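Local coordinates for protein glycerate 2-kinase (Pyrococcus horikoshii, PDB 1X3L) that catalyses the ATP-dependent phosphorylation of D-glycerate to 2-phosphoglycerate, with magnesium as cofactor, and works as a homodimer, at residues 15-20 and 269-274; 19-24 and 421-426; 39-44 and 263-268; 364-369 and 425-430. One frame throughout, in Å; residues are numbered along the deposited sequence.

Contact 1 of 4, residues 15-20 and 269-274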
loop_
_atom_site.group_PDB
_atom_site.type_symbol
_atom_site.label_atom_id
_atom_site.label_comp_id
_atom_site.label_asym_id
_atom_site.label_seq_id
_atom_site.Cartn_x
_atom_site.Cartn_y
_atom_site.Cartn_z
ATOM N N GLY A 15 8.486 14.973 -3.164
ATOM C CA GLY A 15 9.653 14.190 -2.792
ATOM C C GLY A 15 9.556 13.659 -1.369
ATOM O O GLY A 15 9.958 12.524 -1.093
ATOM N N GLU A 16 9.024 14.474 -0.461
ATOM C CA GLU A 16 8.874 14.066 0.936
ATOM C C GLU A 16 7.906 12.893 1.083
ATOM O O GLU A 16 8.152 11.969 1.854
ATOM C CB GLU A 16 8.377 15.236 1.791
ATOM C CG GLU A 16 9.441 16.265 2.116
ATOM C CD GLU A 16 10.567 15.685 2.957
ATOM O OE1 GLU A 16 10.287 15.168 4.060
ATOM O OE2 GLU A 16 11.731 15.745 2.514
ATOM N N ALA A 17 6.807 12.938 0.341
ATOM C CA ALA A 17 5.810 11.875 0.404
ATOM C C ALA A 17 6.414 10.566 -0.079
ATOM O O ALA A 17 6.198 9.516 0.518
ATOM C CB ALA A 17 4.593 12.237 -0.452
ATOM N N ILE A 18 7.174 10.632 -1.168
ATOM C CA ILE A 18 7.787 9.438 -1.721
ATOM C C ILE A 18 8.838 8.858 -0.776
ATOM O O ILE A 18 8.894 7.649 -0.585
ATOM C CB ILE A 18 8.415 9.732 -3.096
ATOM C CG1 ILE A 18 7.317 10.149 -4.076
ATOM C CG2 ILE A 18 9.142 8.496 -3.615
ATOM C CD1 ILE A 18 7.841 10.608 -5.425
ATOM N N LYS A 19 9.655 9.720 -0.175
ATOM C CA LYS A 19 10.689 9.265 0.758
ATOM C C LYS A 19 10.077 8.596 1.988
ATOM O O LYS A 19 10.583 7.585 2.470
ATOM C CB LYS A 19 11.565 10.438 1.211
ATOM C CG LYS A 19 12.397 11.077 0.108
ATOM C CD LYS A 19 13.161 12.284 0.640
ATOM C CE LYS A 19 13.856 13.041 -0.479
ATOM N NZ LYS A 19 14.532 14.281 0.021
ATOM N N ALA A 20 8.988 9.161 2.494
ATOM C CA ALA A 20 8.322 8.606 3.671
ATOM C C ALA A 20 7.694 7.244 3.363
ATOM O O ALA A 20 7.346 6.492 4.276
ATOM C CB ALA A 20 7.254 9.574 4.171
ATOM N N SER A 269 -1.406 7.816 4.654
ATOM C CA SER A 269 -1.477 8.753 5.774
ATOM C C SER A 269 -0.087 9.196 6.247
ATOM O O SER A 269 0.142 10.380 6.519
ATOM C CB SER A 269 -2.230 8.121 6.948
ATOM O OG SER A 269 -2.222 8.990 8.070
ATOM N N ILE A 270 0.835 8.246 6.349
ATOM C CA ILE A 270 2.188 8.572 6.786
ATOM C C ILE A 270 2.862 9.490 5.769
ATOM O O ILE A 270 3.623 10.391 6.140
ATOM C CB ILE A 270 3.018 7.280 7.023
ATOM C CG1 ILE A 270 2.566 6.630 8.340
ATOM C CG2 ILE A 270 4.506 7.595 7.081
ATOM C CD1 ILE A 270 3.152 5.258 8.582
ATOM N N SER A 271 2.568 9.285 4.488
ATOM C CA SER A 271 3.151 10.144 3.464
ATOM C C SER A 271 2.497 11.529 3.497
ATOM O O SER A 271 3.167 12.539 3.283
ATOM C CB SER A 271 3.015 9.510 2.071
ATOM O OG SER A 271 3.959 8.458 1.903
ATOM N N CYS A 272 1.198 11.578 3.776
ATOM C CA CYS A 272 0.495 12.861 3.853
ATOM C C CYS A 272 1.012 13.670 5.045
ATOM O O CYS A 272 1.102 14.898 4.988
ATOM C CB CYS A 272 -1.016 12.640 3.999
ATOM S SG CYS A 272 -1.845 12.023 2.489
ATOM N N GLU A 273 1.358 12.975 6.124
ATOM C CA GLU A 273 1.866 13.641 7.313
ATOM C C GLU A 273 3.263 14.185 7.025
ATOM O O GLU A 273 3.623 15.269 7.491
ATOM C CB GLU A 273 1.877 12.669 8.500
ATOM C CG GLU A 273 0.476 12.178 8.859
ATOM C CD GLU A 273 0.465 11.116 9.950
ATOM O OE1 GLU A 273 1.480 10.408 10.114
ATOM O OE2 GLU A 273 -0.574 10.976 10.631
ATOM N N ALA A 274 4.039 13.440 6.241
ATOM C CA ALA A 274 5.379 13.881 5.873
ATOM C C ALA A 274 5.265 15.173 5.066
ATOM O O ALA A 274 6.102 16.068 5.190
ATOM C CB ALA A 274 6.090 12.805 5.051
HETATM O O HOH W 1 8.590 15.815 6.059
HETATM O O HOH W 2 4.505 6.256 3.977
#

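Contact 2 of 4, residues 19-24 and 421-426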
loop_
_atom_site.group_PDB
_atom_site.type_symbol
_atom_site.label_atom_id
_atom_site.label_comp_id
_atom_site.label_asym_id
_atom_site.label_seq_id
_atom_site.Cartn_x
_atom_site.Cartn_y
_atom_site.Cartn_z
ATOM N N LYS A 19 9.655 9.720 -0.175
ATOM C CA LYS A 19 10.689 9.265 0.758
ATOM C C LYS A 19 10.077 8.596 1.988
ATOM O O LYS A 19 10.583 7.585 2.470
ATOM C CB LYS A 19 11.565 10.438 1.211
ATOM C CG LYS A 19 12.397 11.077 0.108
ATOM C CD LYS A 19 13.161 12.284 0.640
ATOM C CE LYS A 19 13.856 13.041 -0.479
ATOM N NZ LYS A 19 14.532 14.281 0.021
ATOM N N ALA A 20 8.988 9.161 2.494
ATOM C CA ALA A 20 8.322 8.606 3.671
ATOM C C ALA A 20 7.694 7.244 3.363
ATOM O O ALA A 20 7.346 6.492 4.276
ATOM C CB ALA A 20 7.254 9.574 4.171
ATOM N N ALA A 21 7.544 6.937 2.074
ATOM C CA ALA A 21 6.960 5.666 1.659
ATOM C C ALA A 21 8.016 4.669 1.184
ATOM O O ALA A 21 7.692 3.527 0.858
ATOM C CB ALA A 21 5.924 5.893 0.561
ATOM N N ASP A 22 9.274 5.097 1.137
ATOM C CA ASP A 22 10.355 4.211 0.716
ATOM C C ASP A 22 10.484 3.088 1.740
ATOM O O ASP A 22 10.671 3.348 2.932
ATOM C CB ASP A 22 11.677 4.976 0.628
ATOM C CG ASP A 22 12.833 4.081 0.232
ATOM O OD1 ASP A 22 12.791 3.528 -0.881
ATOM O OD2 ASP A 22 13.778 3.919 1.035
ATOM N N PRO A 23 10.396 1.823 1.292
ATOM C CA PRO A 23 10.499 0.686 2.214
ATOM C C PRO A 23 11.725 0.732 3.123
ATOM O O PRO A 23 11.608 0.574 4.337
ATOM C CB PRO A 23 10.500 -0.518 1.279
ATOM C CG PRO A 23 9.644 -0.044 0.133
ATOM C CD PRO A 23 10.172 1.357 -0.089
ATOM N N TYR A 24 12.897 0.956 2.536
ATOM C CA TYR A 24 14.128 1.028 3.311
ATOM C C TYR A 24 14.071 2.176 4.331
ATOM O O TYR A 24 14.268 1.962 5.528
ATOM C CB TYR A 24 15.328 1.216 2.376
ATOM C CG TYR A 24 16.655 1.248 3.092
ATOM C CD1 TYR A 24 17.279 0.069 3.506
ATOM C CD2 TYR A 24 17.274 2.462 3.388
ATOM C CE1 TYR A 24 18.484 0.098 4.201
ATOM C CE2 TYR A 24 18.478 2.503 4.083
ATOM C CZ TYR A 24 19.076 1.316 4.486
ATOM O OH TYR A 24 20.256 1.356 5.185
ATOM N N THR A 421 9.680 4.353 -8.329
ATOM C CA THR A 421 9.668 4.873 -6.968
ATOM C C THR A 421 10.019 3.817 -5.926
ATOM O O THR A 421 10.395 4.147 -4.801
ATOM C CB THR A 421 8.289 5.436 -6.620
ATOM O OG1 THR A 421 7.339 4.363 -6.562
ATOM C CG2 THR A 421 7.855 6.443 -7.672
ATOM N N GLY A 422 9.881 2.549 -6.294
ATOM C CA GLY A 422 10.197 1.482 -5.361
ATOM C C GLY A 422 9.185 1.297 -4.242
ATOM O O GLY A 422 9.484 0.660 -3.231
ATOM N N THR A 423 7.986 1.849 -4.402
ATOM C CA THR A 423 6.962 1.697 -3.373
ATOM C C THR A 423 5.552 1.936 -3.904
ATOM O O THR A 423 5.357 2.155 -5.104
ATOM C CB THR A 423 7.220 2.655 -2.190
ATOM O OG1 THR A 423 6.258 2.401 -1.156
ATOM C CG2 THR A 423 7.126 4.111 -2.644
ATOM N N ASN A 424 4.572 1.881 -3.008
ATOM C CA ASN A 424 3.184 2.100 -3.387
ATOM C C ASN A 424 2.256 2.281 -2.195
ATOM O O ASN A 424 1.924 1.322 -1.496
ATOM C CB ASN A 424 2.675 0.942 -4.258
ATOM C CG ASN A 424 1.202 1.082 -4.618
ATOM O OD1 ASN A 424 0.650 2.181 -4.624
ATOM N ND2 ASN A 424 0.563 -0.039 -4.936
ATOM N N VAL A 425 1.854 3.526 -1.959
ATOM C CA VAL A 425 0.924 3.831 -0.883
ATOM C C VAL A 425 -0.210 4.644 -1.494
ATOM O O VAL A 425 -0.814 5.493 -0.843
ATOM C CB VAL A 425 1.596 4.615 0.272
ATOM C CG1 VAL A 425 2.641 3.726 0.947
ATOM C CG2 VAL A 425 2.231 5.888 -0.246
ATOM N N ASN A 426 -0.475 4.360 -2.766
ATOM C CA ASN A 426 -1.530 4.971 -3.582
ATOM C C ASN A 426 -1.265 6.455 -3.899
ATOM O O ASN A 426 -0.130 6.908 -3.976
ATOM C CB ASN A 426 -2.856 4.828 -2.833
ATOM C CG ASN A 426 -3.293 3.387 -2.860
ATOM O OD1 ASN A 426 -3.221 2.705 -3.879
ATOM N ND2 ASN A 426 -3.760 2.913 -1.692
#

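Contact 3 of 4, residues 39-44 and 263-268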
loop_
_atom_site.group_PDB
_atom_site.type_symbol
_atom_site.label_atom_id
_atom_site.label_comp_id
_atom_site.label_asym_id
_atom_site.label_seq_id
_atom_site.Cartn_x
_atom_site.Cartn_y
_atom_site.Cartn_z
ATOM N N ILE A 39 13.443 0.440 19.580
ATOM C CA ILE A 39 12.277 1.302 19.737
ATOM C C ILE A 39 11.524 1.478 18.421
ATOM O O ILE A 39 12.003 2.135 17.492
ATOM C CB ILE A 39 12.690 2.681 20.296
ATOM C CG1 ILE A 39 13.576 2.487 21.532
ATOM C CG2 ILE A 39 11.450 3.483 20.679
ATOM C CD1 ILE A 39 14.101 3.780 22.131
ATOM N N VAL A 40 10.334 0.887 18.359
ATOM C CA VAL A 40 9.498 0.937 17.168
ATOM C C VAL A 40 8.326 1.893 17.353
ATOM O O VAL A 40 7.397 1.620 18.118
ATOM C CB VAL A 40 8.959 -0.465 16.825
ATOM C CG1 VAL A 40 8.251 -0.439 15.482
ATOM C CG2 VAL A 40 10.100 -1.457 16.806
ATOM N N GLN A 41 8.375 3.011 16.638
ATOM C CA GLN A 41 7.338 4.031 16.729
ATOM C C GLN A 41 7.031 4.325 18.199
ATOM O O GLN A 41 5.873 4.440 18.592
ATOM C CB GLN A 41 6.062 3.576 15.997
ATOM C CG GLN A 41 6.282 3.237 14.518
ATOM C CD GLN A 41 4.984 3.095 13.733
ATOM O OE1 GLN A 41 4.019 2.499 14.203
ATOM N NE2 GLN A 41 4.965 3.638 12.519
ATOM N N GLY A 42 8.080 4.429 19.010
ATOM C CA GLY A 42 7.894 4.721 20.422
ATOM C C GLY A 42 7.865 3.528 21.362
ATOM O O GLY A 42 8.259 3.649 22.522
ATOM N N LYS A 43 7.395 2.381 20.878
ATOM C CA LYS A 43 7.315 1.170 21.693
ATOM C C LYS A 43 8.713 0.586 21.873
ATOM O O LYS A 43 9.384 0.243 20.897
ATOM C CB LYS A 43 6.402 0.143 21.016
ATOM C CG LYS A 43 6.014 -1.052 21.879
ATOM C CD LYS A 43 5.029 -0.663 22.977
ATOM C CE LYS A 43 4.525 -1.887 23.738
ATOM N NZ LYS A 43 5.622 -2.631 24.425
ATOM N N GLU A 44 9.148 0.466 23.124
ATOM C CA GLU A 44 10.480 -0.051 23.423
ATOM C C GLU A 44 10.511 -1.553 23.693
ATOM O O GLU A 44 9.648 -2.090 24.385
ATOM C CB GLU A 44 11.063 0.697 24.626
ATOM C CG GLU A 44 12.558 0.491 24.820
ATOM C CD GLU A 44 13.102 1.229 26.032
ATOM O OE1 GLU A 44 12.829 2.443 26.164
ATOM O OE2 GLU A 44 13.810 0.596 26.848
ATOM N N PHE A 263 2.875 -3.037 13.456
ATOM C CA PHE A 263 3.170 -1.632 13.212
ATOM C C PHE A 263 3.014 -1.333 11.722
ATOM O O PHE A 263 3.559 -2.045 10.876
ATOM C CB PHE A 263 4.613 -1.301 13.618
ATOM C CG PHE A 263 4.919 -1.563 15.068
ATOM C CD1 PHE A 263 4.660 -0.593 16.036
ATOM C CD2 PHE A 263 5.468 -2.781 15.465
ATOM C CE1 PHE A 263 4.948 -0.833 17.382
ATOM C CE2 PHE A 263 5.761 -3.033 16.807
ATOM C CZ PHE A 263 5.502 -2.057 17.767
ATOM N N LEU A 264 2.261 -0.290 11.403
ATOM C CA LEU A 264 2.083 0.123 10.021
ATOM C C LEU A 264 3.137 1.223 9.882
ATOM O O LEU A 264 3.028 2.271 10.524
ATOM C CB LEU A 264 0.664 0.674 9.812
ATOM C CG LEU A 264 0.272 1.142 8.403
ATOM C CD1 LEU A 264 0.481 0.023 7.391
ATOM C CD2 LEU A 264 -1.190 1.597 8.411
ATOM N N ILE A 265 4.161 0.985 9.065
ATOM C CA ILE A 265 5.245 1.959 8.929
ATOM C C ILE A 265 5.316 2.764 7.634
ATOM O O ILE A 265 6.163 3.646 7.488
ATOM C CB ILE A 265 6.607 1.278 9.159
ATOM C CG1 ILE A 265 6.916 0.319 8.002
ATOM C CG2 ILE A 265 6.576 0.511 10.480
ATOM C CD1 ILE A 265 8.345 -0.177 7.983
ATOM N N ALA A 266 4.444 2.458 6.684
ATOM C CA ALA A 266 4.413 3.200 5.428
ATOM C C ALA A 266 2.980 3.096 4.956
ATOM O O ALA A 266 2.415 2.001 4.911
ATOM C CB ALA A 266 5.372 2.585 4.402
ATOM N N SER A 267 2.390 4.237 4.625
ATOM C CA SER A 267 1.000 4.275 4.190
ATOM C C SER A 267 0.719 5.644 3.603
ATOM O O SER A 267 1.538 6.552 3.704
ATOM C CB SER A 267 0.072 4.067 5.386
ATOM O OG SER A 267 0.172 5.171 6.280
ATOM N N ASN A 268 -0.450 5.792 3.000
ATOM C CA ASN A 268 -0.820 7.062 2.409
ATOM C C ASN A 268 -0.832 8.142 3.497
ATOM O O ASN A 268 -0.316 9.240 3.297
ATOM C CB ASN A 268 -2.189 6.934 1.740
ATOM C CG ASN A 268 -2.533 8.136 0.903
ATOM O OD1 ASN A 268 -2.936 9.169 1.425
ATOM N ND2 ASN A 268 -2.357 8.014 -0.409
HETATM O O HOH W 3 1.496 1.467 13.650
#

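Contact 4 of 4, residues 364-369 and 425-430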
loop_
_atom_site.group_PDB
_atom_site.type_symbol
_atom_site.label_atom_id
_atom_site.label_comp_id
_atom_site.label_asym_id
_atom_site.label_seq_id
_atom_site.Cartn_x
_atom_site.Cartn_y
_atom_site.Cartn_z
ATOM N N ALA A 364 -1.118 16.197 -8.427
ATOM C CA ALA A 364 -1.748 14.923 -8.073
ATOM C C ALA A 364 -0.851 13.829 -8.639
ATOM O O ALA A 364 -0.520 13.851 -9.820
ATOM C CB ALA A 364 -3.142 14.835 -8.691
ATOM N N PHE A 365 -0.462 12.872 -7.805
ATOM C CA PHE A 365 0.426 11.820 -8.268
ATOM C C PHE A 365 0.213 10.489 -7.568
ATOM O O PHE A 365 -0.235 10.438 -6.428
ATOM C CB PHE A 365 1.880 12.265 -8.073
ATOM C CG PHE A 365 2.255 12.493 -6.633
ATOM C CD1 PHE A 365 3.010 11.550 -5.937
ATOM C CD2 PHE A 365 1.841 13.640 -5.965
ATOM C CE1 PHE A 365 3.345 11.750 -4.594
ATOM C CE2 PHE A 365 2.170 13.848 -4.624
ATOM C CZ PHE A 365 2.922 12.900 -3.940
ATOM N N ASP A 366 0.552 9.413 -8.268
ATOM C CA ASP A 366 0.439 8.066 -7.728
ATOM C C ASP A 366 1.839 7.714 -7.218
ATOM O O ASP A 366 2.812 7.789 -7.976
ATOM C CB ASP A 366 0.033 7.091 -8.833
ATOM C CG ASP A 366 -0.573 5.813 -8.291
ATOM O OD1 ASP A 366 0.008 5.220 -7.357
ATOM O OD2 ASP A 366 -1.633 5.397 -8.810
ATOM N N THR A 367 1.947 7.337 -5.948
ATOM C CA THR A 367 3.248 7.012 -5.379
ATOM C C THR A 367 3.919 5.781 -5.980
ATOM O O THR A 367 5.089 5.530 -5.700
ATOM C CB THR A 367 3.177 6.828 -3.843
ATOM O OG1 THR A 367 2.230 5.801 -3.525
ATOM C CG2 THR A 367 2.758 8.145 -3.171
ATOM N N ASP A 368 3.207 5.008 -6.800
ATOM C CA ASP A 368 3.855 3.841 -7.393
ATOM C C ASP A 368 4.588 4.206 -8.677
ATOM O O ASP A 368 5.179 3.345 -9.323
ATOM C CB ASP A 368 2.869 2.683 -7.641
ATOM C CG ASP A 368 1.858 2.974 -8.730
ATOM O OD1 ASP A 368 2.092 3.865 -9.573
ATOM O OD2 ASP A 368 0.820 2.281 -8.753
ATOM N N GLY A 369 4.542 5.483 -9.051
ATOM C CA GLY A 369 5.260 5.923 -10.236
ATOM C C GLY A 369 4.536 5.964 -11.566
ATOM O O GLY A 369 5.043 6.564 -12.518
ATOM N N VAL A 425 1.854 3.526 -1.959
ATOM C CA VAL A 425 0.924 3.831 -0.883
ATOM C C VAL A 425 -0.210 4.644 -1.494
ATOM O O VAL A 425 -0.814 5.493 -0.843
ATOM C CB VAL A 425 1.596 4.615 0.272
ATOM C CG1 VAL A 425 2.641 3.726 0.947
ATOM C CG2 VAL A 425 2.231 5.888 -0.246
ATOM N N ASN A 426 -0.475 4.360 -2.766
ATOM C CA ASN A 426 -1.530 4.971 -3.582
ATOM C C ASN A 426 -1.265 6.455 -3.899
ATOM O O ASN A 426 -0.130 6.908 -3.976
ATOM C CB ASN A 426 -2.856 4.828 -2.833
ATOM C CG ASN A 426 -3.293 3.387 -2.860
ATOM O OD1 ASN A 426 -3.221 2.705 -3.879
ATOM N ND2 ASN A 426 -3.760 2.913 -1.692
ATOM N N SER A 427 -2.324 7.229 -4.120
ATOM C CA SER A 427 -2.153 8.607 -4.573
ATOM C C SER A 427 -2.385 9.741 -3.594
ATOM O O SER A 427 -3.103 9.601 -2.604
ATOM C CB SER A 427 -3.030 8.843 -5.803
ATOM O OG SER A 427 -2.690 7.943 -6.842
ATOM N N ILE A 428 -1.781 10.884 -3.913
ATOM C CA ILE A 428 -1.905 12.079 -3.098
ATOM C C ILE A 428 -2.052 13.316 -3.968
ATOM O O ILE A 428 -1.403 13.436 -5.015
ATOM C CB ILE A 428 -0.669 12.293 -2.206
ATOM C CG1 ILE A 428 -0.462 11.083 -1.299
ATOM C CG2 ILE A 428 -0.835 13.579 -1.392
ATOM C CD1 ILE A 428 0.847 11.112 -0.516
ATOM N N VAL A 429 -2.918 14.224 -3.531
ATOM C CA VAL A 429 -3.128 15.478 -4.223
ATOM C C VAL A 429 -2.681 16.568 -3.263
ATOM O O VAL A 429 -3.137 16.622 -2.121
ATOM C CB VAL A 429 -4.614 15.736 -4.554
ATOM C CG1 VAL A 429 -4.738 17.047 -5.314
ATOM C CG2 VAL A 429 -5.189 14.586 -5.386
ATOM N N ILE A 430 -1.777 17.424 -3.710
ATOM C CA ILE A 430 -1.323 18.509 -2.859
ATOM C C ILE A 430 -1.814 19.813 -3.474
ATOM O O ILE A 430 -1.544 20.082 -4.645
ATOM C CB ILE A 430 0.213 18.551 -2.766
ATOM C CG1 ILE A 430 0.750 17.218 -2.234
ATOM C CG2 ILE A 430 0.645 19.694 -1.852
ATOM C CD1 ILE A 430 2.291 17.154 -2.168
#

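Contact 1 of 4, residues 15-20 and 269-274
Ser271 turns OG anti to its own carbonyl carbon (chi1 -76°), which carries the hydroxyl across to the carbonyl oxygen of Ala17, while Glu16, with CG likewise anti to its carbonyl carbon, has a chain bent at chi2 (-63°) and brings its carboxylate to a water shared with Ala274 O. The two residues belong to a close helix-helix pair: helix 6-20 lies against helix 268-281 with short-segment axes 7.8 Å apart and N-to-C directions 140° from each other, closer to antiparallel than to parallel. Small residues allow this approach. CB of Ala20 meets CB of Ala274 at 3.5 Å, and CB of Ala17 packs against CB of Ser271 at 4.0 Å. CG2 of Ile270 adds a looser contact beside Ala20.

One direct hydrogen bond joins the helices, from Ser271 OG to Ala17 O at 2.8 Å, the donor tilted moderately from the carbonyl plane. Ala17 O thus receives a side-chain donor from the partner helix. Next to this bond, a water donates to both Ala20 O and Ser271 OG, so two carbonyls of segment 15-20 are tied to the same serine, Ala17 O directly and Ala20 O through solvent.

Both helices rest on strand 427-435, where Ile428 touches Ala17, Ser271 and Cys272. The contact therefore packs the N-terminal helix on the mixed sheet beside helix 268-281. At the flank, a second water donates to Glu16 OE1 at 2.7 Å and to Ala274 O at 2.6 Å, bridging carboxylate and backbone.

Contact 2 of 4, residues 19-24 and 421-426
Ala21 O accepts a hydrogen bond of 2.7 Å from Thr423 OG1, the donor standing above the carbonyl plane, 40° out of it. Thr423 sets OG1 anti to its backbone N (chi1 -175°), which brings the hydroxyl to Ala21 O, and its methyl CG2 meets Ala21 CB at 3.9 Å. Ala21 CB is also met by the methyls of Val425, CG2 at 3.8 Å. Further along, CD of Pro23 sits 3.3 Å from Gly422 O and packs on CB of Thr423. Gly422 has positive phi (73°), a conformation that glycine adopts readily.

The contact joins the short link between helices 6-20 and 23-30 to the loop that leads into strand 427-435. Asp22 is the N-cap of helix 23-30, its OD2 accepting from Arg25 N. In the loop, Asn424 OD1 accepts from Asn426 N at 3.1 Å, an Asx turn. Pro23 also touches Ala59 and helix 60-70, and its side chain is about 8 Å from that of Lys58, which by similarity binds substrate.

The chemistry implies one fixed polar point, the Thr423 hydroxyl held on Ala21 O, with methyl and ring contacts of Ala21, Pro23 and Val425 making up the rest.

Contact 3 of 4, residues 39-44 and 263-268
Val40 sets CG1 directly over the centre of the Phe263 ring, 3.5 Å from its centroid and 8° off the ring normal, a CH-pi contact in which the methyl lies 3.5 Å from Phe263 CG and 3.9 Å from Phe263 CZ. At the edge of the same ring, near its plane, lie Gln41 OE1, 3.7 Å from Phe263 CD1, and Lys43 CB, 4.0 Å from Phe263 CZ. The amide of Gln41 stands almost upright to the ring, the planes 88° apart.

Beyond the ring, the two ends of that amide hold the backbone of Leu264. NE2 donates to Leu264 O at 3.1 Å, with an N-H...O angle of 144° and the donor above the carbonyl plane; OE1 accepts from a water, 2.8 Å away, that in turn accepts from Leu264 N.

What positions these groups is a type I' turn from Val40 to Lys43, closed by paired backbone hydrogen bonds between those two residues. It makes the hairpin of strands 37-40 and 43-46, and its tip brings Val40, Gln41 and Lys43 to strand 260-266, an outermost strand of the parallel sheet within this chain. Further out, strand 188-194 pairs with 260-266 and its Ile190 and Leu192 touch Val40, while Phe45 touches both Val40 and Phe263.

The chemistry implies two modes of attachment side by side: a methyl packed over an aromatic face, and a glutamine amide that engages both the N-H and the C=O of one residue at the sheet margin, one of them through water.

Contact 4 of 4, residues 364-369 and 425-430
Strands 359-366 and 427-435 pair antiparallel, with Phe365 and Ile428 as a hydrogen-bonded pair whose two N-H...O bonds are both 3.0 Å, flanked by the non-hydrogen-bonded pairs Ala364-Val429 and Asp366-Ser427. Phe365 and Ile428 run next to each other in the same direction from the sheet: ring atom CZ is 4.0 Å from Ile428 CB, and Ile430 CD1 meets the ring edge. Ala364 CB and Val429 CG2 touch on the other face.

Past the strand end, Thr367 takes over. Its OG1, placed between the backbone N and the carbonyl carbon (chi1 58°), donates to Asn426 O at 2.6 Å in the carbonyl plane, on a lone pair, and accepts from Val425 N at 2.8 Å. Thr367 N adds a second donor to Asn426 O at 2.9 Å, from above that plane. Asp366 OD1 accepts from Asp368 N, an Asx turn within the type I turn 366-369. Ser427 OG bonds to Glu329 and Asn344.

Helices 6-20 and 268-281 pack on the Phe365 and Ile428 face, helix 343-351 on the Ala364 and Val429 face. This arrangement, a central antiparallel pair of a mixed sheet with helices on both faces, is that of a three-layer alpha/beta sandwich.

Contacts 1, 2 and 4 lie close together, and contact 3 joins them through the connection from strand 260-266 to helix 268-281, its centre about 14 Å from that of contact 1. Contacts 1 and 2 lie along the same N-terminal chain, centres about 8 Å apart, and meet where Ser271 OG is 3.5 Å from Ala21 CB. Contact 4 packs against contact 1, with Ala17 CB 3.9 Å from Phe365 CZ, and shares Val425 and Asn426 with contact 2. Asn268 ties in the end of contact 3: its ND2 is 2.8 Å from Ser427 O. Contact 2 comes nearest to Lys58, the probable substrate-binding residue: Pro23 is about 8 Å and Asn426 about 11 Å away, side chain to side chain.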